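Local coordinates for protein amidase, hydantoinase/carbamoylase family (Burkholderia vietnamiensis, PDB 5I4M) that probably hydrolyses N-carbamoyl-L-amino acids as a two-zinc amidase of the peptidase M20 family, at residues K26-G29 and R30-W33; L170-G173 and L174-D178; G185-L188 and A189-G192. All coordinates share one frame; numbering follows the deposited sequence.

Interaction 1 (K26-G29 and R30-W33)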
ATOM      1  N   LYS A  26     -10.973 -47.863  -4.561  1.00 26.17           N
ATOM      2  CA  LYS A  26     -11.030 -46.529  -5.140  1.00 16.20           C
ATOM      3  C   LYS A  26     -11.733 -45.589  -4.173  1.00 15.47           C
ATOM      4  O   LYS A  26     -12.413 -46.020  -3.239  1.00 17.30           O
ATOM      5  CB  LYS A  26     -11.734 -46.540  -6.504  1.00 26.33           C
ATOM      6  CG  LYS A  26     -13.101 -47.215  -6.516  1.00 32.40           C
ATOM      7  CD  LYS A  26     -13.722 -47.162  -7.914  1.00 35.59           C
ATOM      8  CE  LYS A  26     -15.167 -47.642  -7.907  1.00 43.47           C
ATOM      9  NZ  LYS A  26     -15.276 -49.097  -7.616  1.00 48.17           N
ATOM     10  N   VAL A  27     -11.547 -44.293  -4.400  1.00 14.59           N
ATOM     11  CA  VAL A  27     -12.075 -43.303  -3.472  1.00 13.90           C
ATOM     12  C   VAL A  27     -13.569 -43.112  -3.711  1.00 14.29           C
ATOM     13  O   VAL A  27     -14.128 -43.529  -4.732  1.00 15.06           O
ATOM     14  CB  VAL A  27     -11.320 -41.966  -3.591  1.00 14.95           C
ATOM     15  CG1 VAL A  27      -9.841 -42.170  -3.316  1.00 15.98           C
ATOM     16  CG2 VAL A  27     -11.532 -41.365  -4.965  1.00 12.97           C
ATOM     17  N   ASP A  28     -14.219 -42.491  -2.730  1.00 13.96           N
ATOM     18  CA  ASP A  28     -15.593 -42.007  -2.851  1.00 17.49           C
ATOM     19  C   ASP A  28     -15.494 -40.572  -3.354  1.00 17.02           C
ATOM     20  O   ASP A  28     -15.255 -39.648  -2.576  1.00 15.50           O
ATOM     21  CB  ASP A  28     -16.299 -42.102  -1.499  1.00 20.27           C
ATOM     22  CG  ASP A  28     -17.773 -41.719  -1.558  1.00 21.96           C
ATOM     23  OD1 ASP A  28     -18.173 -40.903  -2.419  1.00 17.89           O
ATOM     24  OD2 ASP A  28     -18.534 -42.235  -0.709  1.00 22.44           O
ATOM     25  N   GLY A  29     -15.657 -40.383  -4.667  1.00 15.62           N
ATOM     26  CA  GLY A  29     -15.410 -39.071  -5.251  1.00 15.60           C
ATOM     27  C   GLY A  29     -16.375 -38.002  -4.768  1.00 15.88           C
ATOM     28  O   GLY A  29     -15.996 -36.842  -4.596  1.00 16.63           O
ATOM     29  N   ARG A  30     -17.640 -38.370  -4.564  1.00 14.03           N
ATOM     30  CA  ARG A  30     -18.607 -37.391  -4.082  1.00 13.71           C
ATOM     31  C   ARG A  30     -18.312 -36.994  -2.645  1.00 16.67           C
ATOM     32  O   ARG A  30     -18.415 -35.814  -2.289  1.00 18.32           O
ATOM     33  CB  ARG A  30     -20.030 -37.940  -4.200  1.00 24.15           C
ATOM     34  CG  ARG A  30     -21.076 -36.952  -3.701  1.00 31.71           C
ATOM     35  CD  ARG A  30     -22.493 -37.486  -3.814  1.00 40.63           C
ATOM     36  NE  ARG A  30     -22.680 -38.727  -3.067  1.00 48.58           N
ATOM     37  CZ  ARG A  30     -23.845 -39.356  -2.952  1.00 52.70           C
ATOM     38  NH1 ARG A  30     -24.931 -38.852  -3.529  1.00 53.19           N
ATOM     39  NH2 ARG A  30     -23.930 -40.485  -2.261  1.00 53.59           N
ATOM     40  N   ARG A  31     -17.943 -37.963  -1.806  1.00 15.14           N
ATOM     41  CA  ARG A  31     -17.582 -37.640  -0.431  1.00 13.74           C
ATOM     42  C   ARG A  31     -16.433 -36.644  -0.390  1.00 14.54           C
ATOM     43  O   ARG A  31     -16.469 -35.676   0.377  1.00 14.74           O
ATOM     44  CB  ARG A  31     -17.219 -38.915   0.325  1.00 16.08           C
ATOM     45  CG  ARG A  31     -16.883 -38.685   1.790  1.00 12.71           C
ATOM     46  CD  ARG A  31     -16.764 -40.020   2.516  1.00 15.72           C
ATOM     47  NE  ARG A  31     -15.699 -40.851   1.960  1.00 15.81           N
ATOM     48  CZ  ARG A  31     -15.573 -42.152   2.202  1.00 14.58           C
ATOM     49  NH1 ARG A  31     -16.460 -42.762   2.978  1.00 16.94           N
ATOM     50  NH2 ARG A  31     -14.577 -42.846   1.659  1.00 18.52           N
ATOM     51  N   LEU A  32     -15.410 -36.855  -1.229  1.00 12.05           N
ATOM     52  CA  LEU A  32     -14.284 -35.931  -1.286  1.00 10.70           C
ATOM     53  C   LEU A  32     -14.719 -34.558  -1.799  1.00 11.58           C
ATOM     54  O   LEU A  32     -14.386 -33.528  -1.206  1.00 10.33           O
ATOM     55  CB  LEU A  32     -13.187 -36.520  -2.177  1.00 10.64           C
ATOM     56  CG  LEU A  32     -12.003 -35.595  -2.485  1.00  9.96           C
ATOM     57  CD1 LEU A  32     -11.356 -35.080  -1.225  1.00 12.43           C
ATOM     58  CD2 LEU A  32     -10.982 -36.358  -3.337  1.00 12.77           C
ATOM     59  N   TRP A  33     -15.460 -34.530  -2.911  1.00 12.46           N
ATOM     60  CA  TRP A  33     -15.938 -33.265  -3.460  1.00 15.22           C
ATOM     61  C   TRP A  33     -16.765 -32.494  -2.441  1.00 16.78           C
ATOM     62  O   TRP A  33     -16.573 -31.285  -2.258  1.00 11.27           O
ATOM     63  CB  TRP A  33     -16.762 -33.511  -4.723  1.00 15.26           C
ATOM     64  CG  TRP A  33     -17.260 -32.231  -5.337  1.00 16.43           C
ATOM     65  CD1 TRP A  33     -18.469 -31.622  -5.114  1.00 19.97           C
ATOM     66  CD2 TRP A  33     -16.553 -31.390  -6.253  1.00 16.42           C
ATOM     67  NE1 TRP A  33     -18.555 -30.456  -5.843  1.00 14.93           N
ATOM     68  CE2 TRP A  33     -17.388 -30.289  -6.543  1.00 17.01           C
ATOM     69  CE3 TRP A  33     -15.286 -31.455  -6.852  1.00 15.14           C
ATOM     70  CZ2 TRP A  33     -17.008 -29.278  -7.425  1.00 15.15           C
ATOM     71  CZ3 TRP A  33     -14.910 -30.445  -7.719  1.00 11.35           C
ATOM     72  CH2 TRP A  33     -15.764 -29.371  -7.998  1.00 13.61           C
TER
HETATM   73  O   HOH W   1     -18.778 -40.625  -5.686  1.00 29.22           O
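D28 and R31 both hold CG anti to the backbone N (chi1 -176° and -178°), which lays the carboxylate of D28 against the CB of R31 and sends the arginine chain back across the aspartate. D28 is the N-cap residue of helix 29-39. Its OD1 accepts from R31 N at 3.0 Å in a nearly straight bond (167°), although the N-H comes in from well above the carboxylate plane. The carboxylate carbon is pressed close here, with D28 CG 3.4 Å from R31 CB. The same aspartate also starts the helical ladder through its main chain, since D28 O receives L32 N at 3.1 Å, and the next carbonyl along, G29 O, takes W33 N at 2.9 Å.

A bend at chi3 turns the R31 guanidinium over D28, whose CB sits against one of its faces, 3.7 Å from R31 NE. Charge attraction is probably present too, but D28 OD2 stands 4.1 Å from R31 NE and well out of the guanidinium plane, with no N-H directed at it. The arginine spends its polar end elsewhere, in salt bridges to E125 and D132. A water serves the preceding amide: it accepts from R30 N at 2.8 Å and donates a weak bond to D28 OD1.

D28 N is itself bound by E125, so helix 117-132 grips both the cap residue and the arginine folded over it. On another flank L32 and W33 pack on I414 of helix 411-429, and the start of helix 29-39 is thereby seated against two longer helices.

Interaction 2 (L170-G173 and L174-D178)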
ATOM      1  N   LEU A 170      13.683 -24.141  14.690  1.00 11.47           N
ATOM      2  CA  LEU A 170      12.360 -23.799  15.205  1.00 11.90           C
ATOM      3  C   LEU A 170      12.244 -22.314  15.529  1.00 11.70           C
ATOM      4  O   LEU A 170      11.236 -21.673  15.202  1.00 12.87           O
ATOM      5  CB  LEU A 170      12.054 -24.635  16.449  1.00 11.76           C
ATOM      6  CG  LEU A 170      10.728 -24.326  17.151  1.00 11.63           C
ATOM      7  CD1 LEU A 170       9.527 -24.602  16.239  1.00 10.75           C
ATOM      8  CD2 LEU A 170      10.656 -25.129  18.439  1.00 13.17           C
ATOM      9  N   GLU A 171      13.267 -21.745  16.170  1.00 11.87           N
ATOM     10  CA  GLU A 171      13.158 -20.359  16.609  1.00 13.49           C
ATOM     11  C   GLU A 171      13.001 -19.408  15.421  1.00 13.10           C
ATOM     12  O   GLU A 171      12.407 -18.332  15.561  1.00 11.85           O
ATOM     13  CB  GLU A 171      14.371 -19.986  17.470  1.00 16.42           C
ATOM     14  CG  GLU A 171      15.711 -20.445  16.920  1.00 19.25           C
ATOM     15  CD  GLU A 171      16.169 -21.815  17.456  1.00 16.72           C
ATOM     16  OE1 GLU A 171      17.298 -21.895  17.994  1.00 15.99           O
ATOM     17  OE2 GLU A 171      15.420 -22.802  17.322  1.00 14.99           O
ATOM     18  N   TYR A 172      13.499 -19.797  14.246  1.00 11.35           N
ATOM     19  CA  TYR A 172      13.273 -19.003  13.038  1.00 12.34           C
ATOM     20  C   TYR A 172      11.821 -19.080  12.600  1.00  9.74           C
ATOM     21  O   TYR A 172      11.196 -18.058  12.280  1.00 10.11           O
ATOM     22  CB  TYR A 172      14.194 -19.493  11.919  1.00 11.40           C
ATOM     23  CG  TYR A 172      13.883 -18.929  10.549  1.00  9.87           C
ATOM     24  CD1 TYR A 172      14.422 -17.714  10.136  1.00 10.11           C
ATOM     25  CD2 TYR A 172      13.062 -19.618   9.663  1.00  9.23           C
ATOM     26  CE1 TYR A 172      14.154 -17.203   8.867  1.00 12.02           C
ATOM     27  CE2 TYR A 172      12.792 -19.120   8.402  1.00 13.23           C
ATOM     28  CZ  TYR A 172      13.333 -17.912   8.010  1.00 13.59           C
ATOM     29  OH  TYR A 172      13.066 -17.426   6.751  1.00 13.51           O
ATOM     30  N   GLY A 173      11.264 -20.292  12.567  1.00  9.46           N
ATOM     31  CA  GLY A 173       9.875 -20.436  12.167  1.00  8.85           C
ATOM     32  C   GLY A 173       8.922 -19.676  13.068  1.00  8.97           C
ATOM     33  O   GLY A 173       7.965 -19.062  12.592  1.00 10.21           O
ATOM     34  N   LEU A 174       9.184 -19.684  14.377  1.00 12.19           N
ATOM     35  CA  LEU A 174       8.273 -19.045  15.327  1.00 12.62           C
ATOM     36  C   LEU A 174       8.362 -17.524  15.303  1.00 13.41           C
ATOM     37  O   LEU A 174       7.407 -16.856  15.718  1.00 13.72           O
ATOM     38  CB  LEU A 174       8.547 -19.542  16.745  1.00 14.11           C
ATOM     39  CG  LEU A 174       8.244 -21.020  16.981  1.00 11.01           C
ATOM     40  CD1 LEU A 174       8.762 -21.450  18.340  1.00 11.69           C
ATOM     41  CD2 LEU A 174       6.738 -21.316  16.848  1.00 12.12           C
ATOM     42  N   SER A 175       9.462 -16.961  14.815  1.00 12.58           N
ATOM     43  CA  SER A 175       9.674 -15.518  14.862  1.00 10.54           C
ATOM     44  C   SER A 175       9.282 -14.787  13.575  1.00 13.89           C
ATOM     45  O   SER A 175       9.414 -13.561  13.524  1.00 10.49           O
ATOM     46  CB  SER A 175      11.147 -15.220  15.198  1.00 12.65           C
ATOM     47  OG  SER A 175      12.017 -15.843  14.259  1.00 12.48           O
ATOM     48  N   ARG A 176       8.816 -15.487  12.538  1.00 11.80           N
ATOM     49  CA  ARG A 176       8.337 -14.790  11.344  1.00 11.57           C
ATOM     50  C   ARG A 176       7.132 -13.929  11.698  1.00  9.10           C
ATOM     51  O   ARG A 176       6.280 -14.336  12.489  1.00 11.11           O
ATOM     52  CB  ARG A 176       7.965 -15.784  10.240  1.00 10.36           C
ATOM     53  CG  ARG A 176       9.091 -16.734   9.806  1.00 11.16           C
ATOM     54  CD  ARG A 176      10.340 -15.973   9.404  1.00 10.36           C
ATOM     55  NE  ARG A 176      11.204 -15.728  10.555  1.00 11.28           N
ATOM     56  CZ  ARG A 176      12.177 -14.826  10.589  1.00 12.89           C
ATOM     57  NH1 ARG A 176      12.418 -14.067   9.527  1.00 14.38           N
ATOM     58  NH2 ARG A 176      12.903 -14.681  11.690  1.00 13.41           N
ATOM     59  N   LYS A 177       7.064 -12.728  11.121  1.00  9.74           N
ATOM     60  CA  LYS A 177       6.106 -11.712  11.556  1.00  9.62           C
ATOM     61  C   LYS A 177       5.162 -11.307  10.431  1.00 12.97           C
ATOM     62  O   LYS A 177       5.531 -11.326   9.249  1.00 10.18           O
ATOM     63  CB  LYS A 177       6.827 -10.446  12.057  1.00 16.79           C
ATOM     64  CG  LYS A 177       7.616 -10.610  13.345  1.00 28.37           C
ATOM     65  CD  LYS A 177       8.420  -9.348  13.646  1.00 30.65           C
ATOM     66  CE  LYS A 177       9.320  -9.515  14.872  1.00 45.19           C
ATOM     67  NZ  LYS A 177       8.562  -9.525  16.162  1.00 46.99           N
ATOM     68  N   ASP A 178       3.945 -10.889  10.802  1.00 11.26           N
ATOM     69  CA  ASP A 178       3.032 -10.348   9.809  1.00 11.28           C
ATOM     70  C   ASP A 178       3.189  -8.824   9.759  1.00 13.76           C
ATOM     71  O   ASP A 178       4.055  -8.242  10.420  1.00 16.16           O
ATOM     72  CB  ASP A 178       1.585 -10.818  10.065  1.00 10.98           C
ATOM     73  CG  ASP A 178       0.902 -10.157  11.267  1.00 14.90           C
ATOM     74  OD1 ASP A 178       1.438  -9.224  11.892  1.00 13.69           O
ATOM     75  OD2 ASP A 178      -0.243 -10.583  11.572  1.00 13.86           O
TER
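L174 leans its CD1 onto CG of L170, 3.7 Å away, one helical turn back, while its backbone N donates to L170 O at 3.0 Å. From here the helix frays. S175 N is shared between a weak, strongly bent bond to E171 O and a somewhat straighter one of the same length to Y172 O. The serine hydroxyl turns back over the same two carbonyls, because chi1 of 56° sets OG between the backbone N and the carbonyl carbon; S175 OG lies 2.8 Å from E171 O and 3.1 Å from Y172 O.

R176 then folds back on the turn it has just left. Bends at chi2 and chi3 bring its guanidinium flat onto the Y172 ring, planes 15° apart and centres 4.1 Å apart, with R176 CZ over CE1 of the tyrosine. R176 CD adds a CH-pi contact to the same face. Two bonds fix the rotation of the group: R176 NE donates to Y172 O at 2.9 Å, and R176 NH2 meets S175 OG at 3.0 Å, close to the guanidinium plane. Y172 O thus takes S175 N and R176 NE from opposite faces of its carbonyl plane.

F168 stacks with Y172 as well. Together these contacts make a cation-pi stack of an arginine on a tyrosine four residues earlier, at the fraying C-terminal end of helix 170-175, with the same arginine hydrogen-bonded to a carbonyl of the last turn.

Interaction 3 (G185-L188 and A189-G192)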
ATOM      1  N   GLY A 185       4.660 -17.767  16.274  1.00 13.26           N
ATOM      2  CA  GLY A 185       4.544 -18.375  17.593  1.00 16.56           C
ATOM      3  C   GLY A 185       3.417 -17.785  18.427  1.00 14.45           C
ATOM      4  O   GLY A 185       2.706 -18.509  19.127  1.00 11.75           O
ATOM      5  N   GLU A 186       3.253 -16.464  18.382  1.00 11.42           N
ATOM      6  CA  GLU A 186       2.153 -15.848  19.123  1.00 11.68           C
ATOM      7  C   GLU A 186       0.809 -16.296  18.573  1.00 14.27           C
ATOM      8  O   GLU A 186      -0.117 -16.609  19.338  1.00 14.51           O
ATOM      9  CB  GLU A 186       2.261 -14.323  19.060  1.00 14.15           C
ATOM     10  CG  GLU A 186       3.400 -13.744  19.887  1.00 19.79           C
ATOM     11  CD  GLU A 186       3.854 -12.377  19.391  1.00 25.99           C
ATOM     12  OE1 GLU A 186       3.235 -11.833  18.445  1.00 24.18           O
ATOM     13  OE2 GLU A 186       4.833 -11.849  19.961  1.00 28.58           O
ATOM     14  N   GLU A 187       0.679 -16.330  17.249  1.00 12.16           N
ATOM     15  CA  GLU A 187      -0.606 -16.660  16.652  1.00 13.31           C
ATOM     16  C   GLU A 187      -0.931 -18.144  16.785  1.00 16.58           C
ATOM     17  O   GLU A 187      -2.108 -18.500  16.910  1.00 13.83           O
ATOM     18  CB  GLU A 187      -0.622 -16.203  15.200  1.00 11.90           C
ATOM     19  CG  GLU A 187      -0.676 -14.683  15.086  1.00 14.31           C
ATOM     20  CD  GLU A 187      -1.978 -14.107  15.623  1.00 21.43           C
ATOM     21  OE1 GLU A 187      -2.914 -13.887  14.825  1.00 17.73           O
ATOM     22  OE2 GLU A 187      -2.073 -13.875  16.843  1.00 21.76           O
ATOM     23  N   LEU A 188       0.083 -19.018  16.775  1.00 11.87           N
ATOM     24  CA  LEU A 188      -0.153 -20.424  17.105  1.00 13.91           C
ATOM     25  C   LEU A 188      -0.755 -20.559  18.505  1.00 13.71           C
ATOM     26  O   LEU A 188      -1.742 -21.276  18.706  1.00 11.97           O
ATOM     27  CB  LEU A 188       1.156 -21.223  17.005  1.00 15.35           C
ATOM     28  CG  LEU A 188       1.724 -21.538  15.614  1.00 11.12           C
ATOM     29  CD1 LEU A 188       3.149 -22.130  15.694  1.00 10.04           C
ATOM     30  CD2 LEU A 188       0.789 -22.474  14.852  1.00 10.35           C
ATOM     31  N   ALA A 189      -0.158 -19.888  19.493  1.00 11.28           N
ATOM     32  CA  ALA A 189      -0.718 -19.936  20.840  1.00 14.94           C
ATOM     33  C   ALA A 189      -2.131 -19.364  20.864  1.00 16.04           C
ATOM     34  O   ALA A 189      -3.014 -19.903  21.541  1.00 16.51           O
ATOM     35  CB  ALA A 189       0.190 -19.187  21.818  1.00 15.24           C
ATOM     36  N   ARG A 190      -2.375 -18.298  20.096  1.00 13.30           N
ATOM     37  CA  ARG A 190      -3.682 -17.650  20.124  1.00 18.10           C
ATOM     38  C   ARG A 190      -4.780 -18.584  19.638  1.00 17.52           C
ATOM     39  O   ARG A 190      -5.861 -18.636  20.237  1.00 15.84           O
ATOM     40  CB  ARG A 190      -3.674 -16.372  19.282  1.00 16.42           C
ATOM     41  CG  ARG A 190      -4.940 -15.538  19.472  1.00 15.15           C
ATOM     42  CD  ARG A 190      -4.942 -14.313  18.586  1.00 16.16           C
ATOM     43  NE  ARG A 190      -4.929 -14.686  17.179  1.00 17.18           N
ATOM     44  CZ  ARG A 190      -6.008 -15.083  16.511  1.00 18.96           C
ATOM     45  NH1 ARG A 190      -7.178 -15.153  17.133  1.00 18.07           N
ATOM     46  NH2 ARG A 190      -5.917 -15.412  15.227  1.00 18.53           N
ATOM     47  N   ILE A 191      -4.531 -19.326  18.552  1.00 15.55           N
ATOM     48  CA  ILE A 191      -5.559 -20.199  17.990  1.00 14.49           C
ATOM     49  C   ILE A 191      -5.488 -21.612  18.545  1.00 17.47           C
ATOM     50  O   ILE A 191      -6.243 -22.484  18.096  1.00 12.97           O
ATOM     51  CB  ILE A 191      -5.502 -20.269  16.446  1.00 14.50           C
ATOM     52  CG1 ILE A 191      -4.226 -20.967  15.950  1.00  9.94           C
ATOM     53  CG2 ILE A 191      -5.654 -18.877  15.838  1.00 12.91           C
ATOM     54  CD1 ILE A 191      -4.376 -21.523  14.527  1.00 12.86           C
ATOM     55  N   GLY A 192      -4.597 -21.873  19.496  1.00 13.04           N
ATOM     56  CA  GLY A 192      -4.597 -23.161  20.153  1.00 17.89           C
ATOM     57  C   GLY A 192      -3.839 -24.247  19.436  1.00 15.61           C
ATOM     58  O   GLY A 192      -4.079 -25.429  19.706  1.00 14.25           O
TER
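The last turns of helix 184-191, finished by a Schellman motif at G192, bring E187 and R190 together as a salt-bridged pair spaced i to i+3. The two side chains run alongside each other and point the same way. E187 is bent at chi2 (-66°), which curls its carboxylate toward the arginine; R190 is bent at chi3, turning its guanidinium to offer NE. The main link is R190 NE to E187 OE2 at 3.0 Å. That oxygen lies close to the guanidinium plane, yet the N-H reaches it from above the carboxylate plane, the two flat groups being turned 32° apart. E187 OE1 takes weaker bonds from the same arginine, R190 NE at 3.2 Å and R190 NH2 at 3.4 Å.

Both ions have a second partner: E187 OE1 is also bridged by R153, and R190 NH1 by D57. The carboxylate therefore sits between two arginines, which would be expected to keep it ionised in its buried setting. I191 CG2 rests on one face of the R190 guanidinium, near its rim, so an apolar branch backs the charged group.

Beneath the side chains the backbone ladder is regular, with A189 N to G185 O at 3.2 Å, R190 N to E186 O at 2.9 Å and I191 N to E187 O at 3.0 Å. G192 then leaves the helix with positive phi (85°), and its N bonds back to A189 O at 3.3 Å. L188 and I191 both pack on L55. This is the familiar Schellman ending, a glycine stopping an amphipathic helix whose apolar residues settle on the neighbouring loop.

In the fold
From the N terminus, interaction 1 comes first, turning the chain from a loop into helix 29-39. It stands apart from the others, its centre about 37 Å from that of interaction 2 and about 33 Å from that of interaction 3. Each contact closes only a turn of its own, and the three follow in series without nesting or crossing. Interactions 2 and 3 belong to successive helices, 170-175 and 184-191, and touch directly: L174 O is probably hydrogen-bonded to G185 N, tying the end of one helix to the beginning of the next, and L174 CD2 packs on L188 CD1. R153 adds salt bridges to the loop residue D178 and to E187 of the second helix.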